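Local coordinates for gala protein type 1, 3 or 4 (Legionella pneumophila subsp. pneumophila, PDB 4XA9) that probably binds small GTPases and may activate their GTP hydrolysis through a leucine-rich-repeat domain, at residues A[32-35]-A[36-39]; A[80-83]-A[84-87]; A[159-162]-A[163-166]; A[178-181]-A[182-186]; A[191-194]-A[195-198]. All coordinates share one frame; numbering follows the deposited sequence.

Contact 1 (A[32-35]-A[36-39])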
loop_
_atom_site.group_PDB
_atom_site.type_symbol
_atom_site.label_atom_id
_atom_site.label_comp_id
_atom_site.label_asym_id
_atom_site.label_seq_id
_atom_site.Cartn_x
_atom_site.Cartn_y
_atom_site.Cartn_z
ATOM N N ILE A 32 12.380 23.919 2.129
ATOM C CA ILE A 32 13.465 23.207 1.459
ATOM C C ILE A 32 14.827 23.909 1.605
ATOM O O ILE A 32 15.825 23.231 1.853
ATOM C CB ILE A 32 13.134 22.971 -0.036
ATOM C CG1 ILE A 32 11.838 22.162 -0.171
ATOM C CG2 ILE A 32 14.276 22.238 -0.734
ATOM C CD1 ILE A 32 11.897 20.776 0.468
ATOM N N PRO A 33 14.885 25.258 1.479
ATOM C CA PRO A 33 16.191 25.903 1.704
ATOM C C PRO A 33 16.842 25.585 3.052
ATOM O O PRO A 33 18.036 25.301 3.075
ATOM C CB PRO A 33 15.862 27.399 1.607
ATOM C CG PRO A 33 14.726 27.451 0.650
ATOM C CD PRO A 33 13.889 26.234 0.988
ATOM N N LEU A 34 16.085 25.626 4.146
ATOM C CA LEU A 34 16.647 25.280 5.455
ATOM C C LEU A 34 17.138 23.838 5.464
ATOM O O LEU A 34 18.233 23.548 5.946
ATOM C CB LEU A 34 15.619 25.492 6.569
ATOM C CG LEU A 34 16.060 25.070 7.974
ATOM C CD1 LEU A 34 17.304 25.835 8.405
ATOM C CD2 LEU A 34 14.934 25.298 8.965
ATOM N N LEU A 35 16.316 22.939 4.936
ATOM C CA LEU A 35 16.702 21.539 4.787
ATOM C C LEU A 35 18.064 21.379 4.095
ATOM O O LEU A 35 18.955 20.694 4.607
ATOM C CB LEU A 35 15.633 20.788 3.995
ATOM C CG LEU A 35 16.020 19.379 3.557
ATOM C CD1 LEU A 35 16.168 18.482 4.784
ATOM C CD2 LEU A 35 14.997 18.820 2.579
ATOM N N CYS A 36 18.222 22.015 2.934
ATOM C CA CYS A 36 19.458 21.886 2.165
ATOM C C CYS A 36 20.650 22.480 2.899
ATOM O O CYS A 36 21.770 21.983 2.784
ATOM C CB CYS A 36 19.311 22.546 0.794
ATOM S SG CYS A 36 18.131 21.696 -0.280
ATOM N N GLU A 37 20.406 23.547 3.651
ATOM C CA GLU A 37 21.453 24.151 4.454
ATOM C C GLU A 37 21.966 23.159 5.483
ATOM O O GLU A 37 23.173 22.998 5.664
ATOM C CB GLU A 37 20.940 25.409 5.151
ATOM C CG GLU A 37 21.695 26.641 4.764
ATOM C CD GLU A 37 21.420 27.808 5.684
ATOM O OE1 GLU A 37 20.321 27.860 6.285
ATOM O OE2 GLU A 37 22.322 28.662 5.809
ATOM N N PHE A 38 21.038 22.488 6.155
ATOM C CA PHE A 38 21.399 21.491 7.149
ATOM C C PHE A 38 22.164 20.330 6.512
ATOM O O PHE A 38 23.143 19.841 7.081
ATOM C CB PHE A 38 20.147 20.982 7.867
ATOM C CG PHE A 38 20.432 20.018 8.982
ATOM C CD1 PHE A 38 20.740 20.481 10.258
ATOM C CD2 PHE A 38 20.372 18.651 8.767
ATOM C CE1 PHE A 38 20.995 19.601 11.288
ATOM C CE2 PHE A 38 20.629 17.765 9.790
ATOM C CZ PHE A 38 20.941 18.242 11.057
ATOM N N LEU A 39 21.720 19.894 5.337
ATOM C CA LEU A 39 22.378 18.787 4.636
ATOM C C LEU A 39 23.779 19.181 4.173
ATOM O O LEU A 39 24.696 18.367 4.213
ATOM C CB LEU A 39 21.540 18.325 3.445
ATOM C CG LEU A 39 20.216 17.637 3.802
ATOM C CD1 LEU A 39 19.353 17.475 2.562
ATOM C CD2 LEU A 39 20.461 16.282 4.458
#
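Leu35 and Leu39 meet one helical turn apart on the buried side of helix 32-41. Their branches cross at a slant, with Leu35 CG 4.0 Å from Leu39 CD1. Leu39 also lies over the backbone of the turn before it: its CG is 3.4 Å from Leu35 O. That position follows from its first torsion (chi1 -68°), which sets CG beside its own N and anti to its carbonyl carbon. Leu35 does the reverse, with CG anti to N (chi1 170°). A second apolar pair stands next to this one. The CG2 branch of Ile32 is 3.9 Å from Cys36 SG, so the thiol continues the apolar side of the helix.

The backbone holds these pairs in step. Cys36 N donates to Ile32 O over 2.9 Å, almost in line with the carbonyl bond. Leu39 N donates to Leu35 O over 3.0 Å. Glu37 and Phe38 make the matching bonds to Pro33 and Leu34.

Further out, Leu35 and Leu39 rest on Leu20 of strand 19-21. Ile32 and Cys36 face Phe63 of helix 57-63, the next helix along. Phe38 turns to Leu9 of helix 6-12, and its ring meets that of His42. Helix 32-41 links the parallel strands 19-21 and 47-49. This right-handed strand-helix-strand repeat, with leucines turned inward, is typical of the leucine-rich-repeat solenoid.

Contact 2 (A[80-83]-A[84-87])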
loop_
_atom_site.group_PDB
_atom_site.type_symbol
_atom_site.label_atom_id
_atom_site.label_comp_id
_atom_site.label_asym_id
_atom_site.label_seq_id
_atom_site.Cartn_x
_atom_site.Cartn_y
_atom_site.Cartn_z
ATOM N N GLY A 80 4.229 16.120 -8.787
ATOM C CA GLY A 80 3.662 16.087 -10.125
ATOM C C GLY A 80 4.654 15.791 -11.232
ATOM O O GLY A 80 5.806 15.427 -10.972
ATOM N N PRO A 81 4.207 15.933 -12.484
ATOM C CA PRO A 81 5.054 15.672 -13.652
ATOM C C PRO A 81 6.299 16.555 -13.675
ATOM O O PRO A 81 7.385 16.063 -13.956
ATOM C CB PRO A 81 4.130 15.991 -14.829
ATOM C CG PRO A 81 2.748 15.820 -14.280
ATOM C CD PRO A 81 2.828 16.283 -12.865
ATOM N N GLU A 82 6.144 17.839 -13.371
ATOM C CA GLU A 82 7.281 18.755 -13.399
ATOM C C GLU A 82 8.278 18.467 -12.279
ATOM O O GLU A 82 9.479 18.656 -12.453
ATOM C CB GLU A 82 6.804 20.205 -13.321
ATOM C CG GLU A 82 6.154 20.696 -14.600
ATOM C CD GLU A 82 5.718 22.141 -14.508
ATOM O OE1 GLU A 82 6.597 23.032 -14.477
ATOM O OE2 GLU A 82 4.493 22.385 -14.462
ATOM N N GLY A 83 7.784 18.008 -11.136
ATOM C CA GLY A 83 8.661 17.641 -10.039
ATOM C C GLY A 83 9.549 16.488 -10.463
ATOM O O GLY A 83 10.760 16.500 -10.245
ATOM N N ALA A 84 8.936 15.489 -11.088
ATOM C CA ALA A 84 9.678 14.354 -11.615
ATOM C C ALA A 84 10.658 14.791 -12.707
ATOM O O ALA A 84 11.773 14.286 -12.787
ATOM C CB ALA A 84 8.718 13.296 -12.154
ATOM N N GLN A 85 10.242 15.730 -13.546
ATOM C CA GLN A 85 11.115 16.218 -14.607
ATOM C C GLN A 85 12.395 16.816 -14.023
ATOM O O GLN A 85 13.495 16.596 -14.535
ATOM C CB GLN A 85 10.382 17.248 -15.469
ATOM C CG GLN A 85 9.323 16.637 -16.377
ATOM C CD GLN A 85 8.497 17.683 -17.102
ATOM O OE1 GLN A 85 8.885 18.851 -17.183
ATOM N NE2 GLN A 85 7.346 17.271 -17.624
ATOM N N TRP A 86 12.228 17.557 -12.951
ATOM C CA TRP A 86 13.321 18.206 -12.284
ATOM C C TRP A 86 14.261 17.264 -11.570
ATOM O O TRP A 86 15.429 17.386 -11.661
ATOM C CB TRP A 86 12.878 19.439 -11.477
ATOM C CG TRP A 86 12.978 20.520 -12.439
ATOM C CD1 TRP A 86 12.046 20.872 -13.346
ATOM C CD2 TRP A 86 14.169 21.259 -12.766
ATOM N NE1 TRP A 86 12.551 21.810 -14.178
ATOM C CE2 TRP A 86 13.844 22.093 -13.837
ATOM C CE3 TRP A 86 15.457 21.325 -12.217
ATOM C CZ2 TRP A 86 14.768 22.990 -14.405
ATOM C CZ3 TRP A 86 16.375 22.228 -12.759
ATOM C CH2 TRP A 86 16.032 23.036 -13.855
ATOM N N LEU A 87 13.692 16.323 -10.866
ATOM C CA LEU A 87 14.481 15.293 -10.208
ATOM C C LEU A 87 15.367 14.565 -11.218
ATOM O O LEU A 87 16.453 14.099 -10.878
ATOM C CB LEU A 87 13.573 14.294 -9.488
ATOM C CG LEU A 87 12.977 14.762 -8.160
ATOM C CD1 LEU A 87 12.008 13.717 -7.603
ATOM C CD2 LEU A 87 14.088 15.037 -7.169
#
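Gln85 folds back over the turn that precedes it and lies along the backbone of Pro81 and Glu82. Its CG sits beside its own N (chi1 -73°), which brings CG to 3.2 Å from Pro81 O. The rest of the chain is extended. It carries the amide past Glu82, with Gln85 OE1 4.2 Å from Glu82 CG. This is a loose van der Waals approach. The two side chains slant across each other, and the carboxylate and amide planes are 34° apart. Glu82 runs straight as far as CD and then turns its carboxylate.

All this lies on helix 80-87, which connects strands 71-73 and 95-97 in one of the strand-helix-strand units of the leucine-rich-repeat fold. Gly83 and Ala84 are buried, and Ala84 packs on Ile103.

Trp86 brings the edge of its indole to Glu82 O, which lies in the ring plane 3.5 Å from Trp86 CD1. The same oxygen accepts Trp86 N over 3.0 Å, with the donor tilted from the carbonyl plane. The side chain also packs on Val60 and Lys61 of helix 57-63. Leu87 points into the fold instead. Its CG is 3.5 Å from Gly83 O, and its side chain meets Val60, Val64 and Val98. Gly83 O also accepts Leu87 N over 3.0 Å in a nearly straight bond. Gly80 has a positive phi of 66°, a backbone shape that favours glycine.

Contact 3 (A[159-162]-A[163-166])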
loop_
_atom_site.group_PDB
_atom_site.type_symbol
_atom_site.label_atom_id
_atom_site.label_comp_id
_atom_site.label_asym_id
_atom_site.label_seq_id
_atom_site.Cartn_x
_atom_site.Cartn_y
_atom_site.Cartn_z
ATOM N N ALA A 159 9.438 -5.912 -20.457
ATOM C CA ALA A 159 10.087 -7.214 -20.579
ATOM C C ALA A 159 11.275 -7.167 -21.539
ATOM O O ALA A 159 12.202 -7.972 -21.426
ATOM C CB ALA A 159 9.082 -8.268 -21.037
ATOM N N SER A 160 11.240 -6.222 -22.475
ATOM C CA SER A 160 12.300 -6.090 -23.472
ATOM C C SER A 160 13.509 -5.330 -22.929
ATOM O O SER A 160 14.578 -5.351 -23.538
ATOM C CB SER A 160 11.780 -5.385 -24.731
ATOM O OG SER A 160 11.385 -4.049 -24.454
ATOM N N ASN A 161 13.337 -4.652 -21.794
ATOM C CA ASN A 161 14.433 -3.897 -21.187
ATOM C C ASN A 161 15.440 -4.835 -20.532
ATOM O O ASN A 161 15.193 -5.386 -19.458
ATOM C CB ASN A 161 13.909 -2.884 -20.159
ATOM C CG ASN A 161 14.982 -1.897 -19.704
ATOM O OD1 ASN A 161 16.175 -2.214 -19.706
ATOM N ND2 ASN A 161 14.558 -0.705 -19.286
ATOM N N ILE A 162 16.593 -4.972 -21.175
ATOM C CA ILE A 162 17.617 -5.928 -20.775
ATOM C C ILE A 162 18.289 -5.560 -19.446
ATOM O O ILE A 162 18.906 -6.405 -18.784
ATOM C CB ILE A 162 18.684 -6.050 -21.893
ATOM C CG1 ILE A 162 18.984 -7.517 -22.186
ATOM C CG2 ILE A 162 19.929 -5.226 -21.578
ATOM C CD1 ILE A 162 17.865 -8.205 -22.939
ATOM N N ASN A 163 18.144 -4.301 -19.045
ATOM C CA ASN A 163 18.795 -3.796 -17.847
ATOM C C ASN A 163 18.078 -4.156 -16.544
ATOM O O ASN A 163 18.708 -4.271 -15.497
ATOM C CB ASN A 163 18.935 -2.271 -17.944
ATOM C CG ASN A 163 19.771 -1.836 -19.134
ATOM O OD1 ASN A 163 19.263 -1.251 -20.092
ATOM N ND2 ASN A 163 21.061 -2.115 -19.072
ATOM N N ILE A 164 16.763 -4.326 -16.598
ATOM C CA ILE A 164 15.997 -4.533 -15.373
ATOM C C ILE A 164 16.244 -5.902 -14.750
ATOM O O ILE A 164 16.033 -6.933 -15.391
ATOM C CB ILE A 164 14.490 -4.373 -15.619
ATOM C CG1 ILE A 164 14.205 -3.058 -16.337
ATOM C CG2 ILE A 164 13.722 -4.434 -14.295
ATOM C CD1 ILE A 164 12.734 -2.851 -16.644
ATOM N N LYS A 165 16.678 -5.907 -13.491
ATOM C CA LYS A 165 16.916 -7.147 -12.755
ATOM C C LYS A 165 15.762 -7.441 -11.800
ATOM O O LYS A 165 15.465 -8.597 -11.496
ATOM C CB LYS A 165 18.229 -7.071 -11.974
ATOM C CG LYS A 165 19.468 -7.029 -12.849
ATOM C CD LYS A 165 19.667 -8.347 -13.574
ATOM C CE LYS A 165 20.891 -8.306 -14.473
ATOM N NZ LYS A 165 20.745 -7.312 -15.575
ATOM N N GLU A 166 15.118 -6.387 -11.319
ATOM C CA GLU A 166 14.011 -6.555 -10.394
ATOM C C GLU A 166 12.820 -5.706 -10.807
ATOM O O GLU A 166 12.932 -4.495 -10.965
ATOM C CB GLU A 166 14.455 -6.210 -8.973
ATOM C CG GLU A 166 15.554 -7.128 -8.464
ATOM C CD GLU A 166 16.076 -6.736 -7.106
ATOM O OE1 GLU A 166 16.445 -5.557 -6.925
ATOM O OE2 GLU A 166 16.111 -7.612 -6.218
HETATM O O HOH W 1 15.095 -7.629 -18.083
#
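Ile164 lies over one face of the Asn161 amide, while the amide oxygen takes the backbone N of Asn163. Ile164 CG1 stands straight above Asn161 CG at 3.6 Å. Ile164 CD1 is above the same face, 3.7 Å from Asn161 CB, and the two side chains cross at about a right angle. Asn161 OD1 accepts Asn163 N over 2.9 Å, with an N-H...O angle of 151°. The donor is not in the amide plane but tilted 23° from it. The first torsion of Asn161 (chi1 -169°) makes this possible: CG stands beside the carbonyl carbon, so OD1 can follow the chain forward. This is an Asx turn. It overlaps a type I beta turn from Asn161 to Ile164, whose closing bond, Ile164 N to Asn161 O, is weak at 3.4 Å.

A water reinforces the turn. It donates to Asn161 O at 2.6 Å and to Ile164 O at 2.9 Å, and so ties the first and last residues together. Lys165 bends back over the turn, but its NZ stays 3.8 Å from Ile162 O.

The nitrogen of the Asn161 amide is bound too: ND2 donates to Leu135 O, at the end of helix 129-135, and to Ser138 O, in the loop after it. The buried amide therefore has partners at both ends. Ile164 fills in beside Ile143 of strand 142-144 and Leu188. The turn brings the chain out of helix 151-159 and into strand 166-168. Lys165 and Glu166 bond through the backbone to Lys141, just before strand 142-144, and Lys165 to Thr189, just before strand 190-192.

Contact 4 (A[178-181]-A[182-186])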
loop_
_atom_site.group_PDB
_atom_site.type_symbol
_atom_site.label_atom_id
_atom_site.label_comp_id
_atom_site.label_asym_id
_atom_site.label_seq_id
_atom_site.Cartn_x
_atom_site.Cartn_y
_atom_site.Cartn_z
ATOM N N GLY A 178 0.770 -10.438 -20.813
ATOM C CA GLY A 178 1.908 -9.698 -20.300
ATOM C C GLY A 178 2.820 -10.582 -19.478
ATOM O O GLY A 178 4.041 -10.507 -19.591
ATOM N N ALA A 179 2.221 -11.429 -18.649
ATOM C CA ALA A 179 2.988 -12.278 -17.744
ATOM C C ALA A 179 3.860 -13.262 -18.515
ATOM O O ALA A 179 5.003 -13.515 -18.136
ATOM C CB ALA A 179 2.057 -13.020 -16.796
ATOM N N ILE A 180 3.326 -13.808 -19.603
ATOM C CA ILE A 180 4.086 -14.745 -20.420
ATOM C C ILE A 180 5.328 -14.076 -21.019
ATOM O O ILE A 180 6.408 -14.669 -21.043
ATOM C CB ILE A 180 3.203 -15.357 -21.531
ATOM C CG1 ILE A 180 2.223 -16.353 -20.912
ATOM C CG2 ILE A 180 4.059 -16.071 -22.577
ATOM C CD1 ILE A 180 1.140 -16.843 -21.856
ATOM N N GLU A 181 5.196 -12.832 -21.470
ATOM C CA GLU A 181 6.351 -12.136 -22.035
ATOM C C GLU A 181 7.393 -11.836 -20.953
ATOM O O GLU A 181 8.595 -11.938 -21.194
ATOM C CB GLU A 181 5.917 -10.852 -22.747
ATOM C CG GLU A 181 4.995 -11.120 -23.929
ATOM C CD GLU A 181 5.542 -12.189 -24.867
ATOM O OE1 GLU A 181 6.717 -12.080 -25.288
ATOM O OE2 GLU A 181 4.800 -13.152 -25.164
ATOM N N LEU A 182 6.933 -11.489 -19.756
ATOM C CA LEU A 182 7.844 -11.315 -18.630
ATOM C C LEU A 182 8.530 -12.636 -18.271
ATOM O O LEU A 182 9.703 -12.656 -17.902
ATOM C CB LEU A 182 7.098 -10.756 -17.416
ATOM C CG LEU A 182 6.751 -9.268 -17.484
ATOM C CD1 LEU A 182 5.828 -8.876 -16.340
ATOM C CD2 LEU A 182 8.014 -8.421 -17.459
ATOM N N ALA A 183 7.796 -13.737 -18.379
ATOM C CA ALA A 183 8.361 -15.051 -18.092
ATOM C C ALA A 183 9.482 -15.397 -19.067
ATOM O O ALA A 183 10.477 -16.014 -18.683
ATOM C CB ALA A 183 7.275 -16.118 -18.138
ATOM N N LYS A 184 9.313 -14.991 -20.323
ATOM C CA LYS A 184 10.298 -15.272 -21.364
ATOM C C LYS A 184 11.592 -14.484 -21.161
ATOM O O LYS A 184 12.651 -14.881 -21.659
ATOM C CB LYS A 184 9.712 -14.975 -22.748
ATOM C CG LYS A 184 8.604 -15.931 -23.169
ATOM C CD LYS A 184 8.060 -15.596 -24.552
ATOM C CE LYS A 184 6.961 -16.570 -24.954
ATOM N NZ LYS A 184 6.375 -16.245 -26.286
ATOM N N ASN A 185 11.497 -13.368 -20.436
ATOM C CA ASN A 185 12.653 -12.538 -20.100
ATOM C C ASN A 185 13.738 -13.356 -19.406
ATOM O O ASN A 185 13.441 -14.164 -18.527
ATOM C CB ASN A 185 12.222 -11.373 -19.201
ATOM C CG ASN A 185 13.386 -10.526 -18.735
ATOM O OD1 ASN A 185 14.159 -10.943 -17.876
ATOM N ND2 ASN A 185 13.487 -9.312 -19.264
ATOM N N ASN A 186 14.992 -13.139 -19.794
ATOM C CA ASN A 186 16.105 -13.904 -19.235
ATOM C C ASN A 186 17.031 -13.114 -18.321
ATOM O O ASN A 186 18.114 -13.586 -17.991
ATOM C CB ASN A 186 16.939 -14.519 -20.361
ATOM C CG ASN A 186 16.169 -15.545 -21.160
ATOM O OD1 ASN A 186 15.959 -16.668 -20.702
ATOM N ND2 ASN A 186 15.756 -15.172 -22.367
#
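The last turns of helix 176-184 carry this contact. It is the helix of the strand-helix-strand unit 166-168, 176-184, 190-192 of this leucine-rich-repeat fold. Lys184 runs between buried Ile180 and the more exposed Glu181. It is fully extended beyond CG and points the same way as both. Its CE touches Ile180 CG2 at 3.8 Å. Its NZ is 3.6 Å from Glu181 OE2, a long salt bridge. Glu181 reaches it by a bend at chi2 (-50°), which folds the carboxylate back toward the lysine stem. Lys184 has two conformers, so this ion pair is doubtful.

On the inner side Leu182 stands with CG 3.6 Å from Gly178 O, and its backbone N donates to that same oxygen over 3.1 Å. Leu182 packs on Val155 and Ala159 of helix 151-159. Ala183 faces His205 and Phe206 of helix 203-207. The helix ends here, and its last bonds are weak: Asn185 N and Lys184 N both donate weakly to Glu181 O.

Asn185 then takes over. Its OD1 accepts the backbone N of both Gln187 and Leu188, while ND2 donates to Ala159 O. Three bonds thus grip a buried amide and fix its rotation. The chemistry differs between the two sides. The ion pair is long and doubtful, so probably a weak restraint, whereas the buried side is held by apolar contact and by the well-bonded asparagine.

Contact 5 (A[191-194]-A[195-198])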
loop_
_atom_site.group_PDB
_atom_site.type_symbol
_atom_site.label_atom_id
_atom_site.label_comp_id
_atom_site.label_asym_id
_atom_site.label_seq_id
_atom_site.Cartn_x
_atom_site.Cartn_y
_atom_site.Cartn_z
ATOM N N LEU A 191 10.655 -11.036 -9.673
ATOM C CA LEU A 191 9.470 -10.530 -10.348
ATOM C C LEU A 191 8.258 -10.681 -9.441
ATOM O O LEU A 191 7.985 -11.759 -8.914
ATOM C CB LEU A 191 9.257 -11.262 -11.680
ATOM C CG LEU A 191 8.041 -10.924 -12.553
ATOM C CD1 LEU A 191 8.036 -9.457 -12.969
ATOM C CD2 LEU A 191 8.026 -11.834 -13.778
ATOM N N ILE A 192 7.545 -9.583 -9.238
ATOM C CA ILE A 192 6.357 -9.599 -8.402
ATOM C C ILE A 192 5.177 -9.097 -9.213
ATOM O O ILE A 192 5.194 -7.966 -9.709
ATOM C CB ILE A 192 6.549 -8.742 -7.140
ATOM C CG1 ILE A 192 7.684 -9.325 -6.285
ATOM C CG2 ILE A 192 5.241 -8.647 -6.348
ATOM C CD1 ILE A 192 7.927 -8.591 -4.959
ATOM N N LEU A 193 4.166 -9.951 -9.355
ATOM C CA LEU A 193 2.987 -9.655 -10.159
ATOM C C LEU A 193 1.709 -10.038 -9.431
ATOM O O LEU A 193 0.850 -10.729 -9.986
ATOM C CB LEU A 193 3.047 -10.389 -11.505
ATOM C CG LEU A 193 4.104 -9.912 -12.508
ATOM C CD1 LEU A 193 4.224 -10.885 -13.674
ATOM C CD2 LEU A 193 3.767 -8.512 -13.013
ATOM N N GLY A 194 1.570 -9.598 -8.208
ATOM C CA GLY A 194 0.412 -9.857 -7.419
ATOM C C GLY A 194 -0.803 -9.040 -7.821
ATOM O O GLY A 194 -0.681 -8.027 -8.424
ATOM N N LYS A 195 -1.940 -9.604 -7.469
ATOM C CA LYS A 195 -3.210 -8.784 -7.649
ATOM C C LYS A 195 -3.495 -8.399 -9.123
ATOM O O LYS A 195 -3.822 -7.247 -9.429
ATOM C CB LYS A 195 -3.273 -7.629 -6.752
ATOM C CG LYS A 195 -4.613 -7.136 -6.316
ATOM C CD LYS A 195 -5.257 -8.026 -5.314
ATOM C CE LYS A 195 -6.499 -7.390 -4.764
ATOM N NZ LYS A 195 -6.221 -6.903 -3.396
ATOM N N ASN A 196 -3.215 -9.257 -10.078
ATOM C CA ASN A 196 -3.419 -8.998 -11.476
ATOM C C ASN A 196 -4.472 -10.011 -11.997
ATOM O O ASN A 196 -5.256 -10.450 -11.270
ATOM C CB ASN A 196 -2.118 -9.064 -12.246
ATOM C CG ASN A 196 -1.283 -7.800 -12.112
ATOM O OD1 ASN A 196 -1.769 -6.723 -12.266
ATOM N ND2 ASN A 196 -0.037 -7.972 -11.791
ATOM N N ALA A 197 -4.454 -10.345 -13.269
ATOM C CA ALA A 197 -5.400 -11.320 -13.814
ATOM C C ALA A 197 -4.670 -12.502 -14.427
ATOM O O ALA A 197 -5.027 -12.970 -15.505
ATOM C CB ALA A 197 -6.306 -10.674 -14.852
ATOM N N ILE A 198 -3.641 -12.979 -13.743
ATOM C CA ILE A 198 -2.801 -14.041 -14.280
ATOM C C ILE A 198 -3.377 -15.416 -13.946
ATOM O O ILE A 198 -3.841 -15.648 -12.829
ATOM C CB ILE A 198 -1.365 -13.893 -13.749
ATOM C CG1 ILE A 198 -0.812 -12.525 -14.169
ATOM C CG2 ILE A 198 -0.469 -15.012 -14.239
ATOM C CD1 ILE A 198 0.563 -12.244 -13.658
#
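Leu193, just past strand 190-192, makes the main side-chain contact with the loop that follows. Its CB is 3.8 Å from Ile198 CD1, and the two side chains cross at about a right angle. Leu193 O meets Asn196 ND2 at 3.4 Å in a weak hydrogen bond (145°). Gly194 stays extended. Lys195, with a positive phi of 62°, turns the chain. Its side chain heads away toward the chain of another protein. A long, weak ion pair with an acidic side chain there is doubtful, because Lys195 has two conformers.

The turn brings Asn196 back over Leu193. Its CG sits beside its own N (chi1 -79°), which aims the amide inward. The stronger partners of that amide lie in the loop after strand 166-168: OD1 accepts Cys172 N and Val174 N, and ND2 donates to Ala169 O. Asn220, after strand 214-216, in turn donates from ND2 to Leu193 O. Asn196 and Asn220 thus form successive rungs of the asparagine ladder of leucine-rich repeats; Cys172 stands at the corresponding place before them.

The five contacts follow one another along a single solenoid. Contacts 1 and 2 lie on helices toward the N-terminal end, with centres about 20 Å apart and no touch. Contact 1 is about 44 Å from contact 4, centre to centre, across the middle of the chain. Contacts 3, 4 and 5 cluster. Contact 3 meets contact 4 where Ala159 CB packs 3.7 Å from Leu182 CD2. Contact 4 meets contact 5 through the core: Ala179 CB is 3.6 Å from Ile198 CD1, and Leu182 CD1 is 3.7 Å from Leu193 CD1. Contacts 3 and 5 do not touch; their nearest atoms are about 6 Å apart.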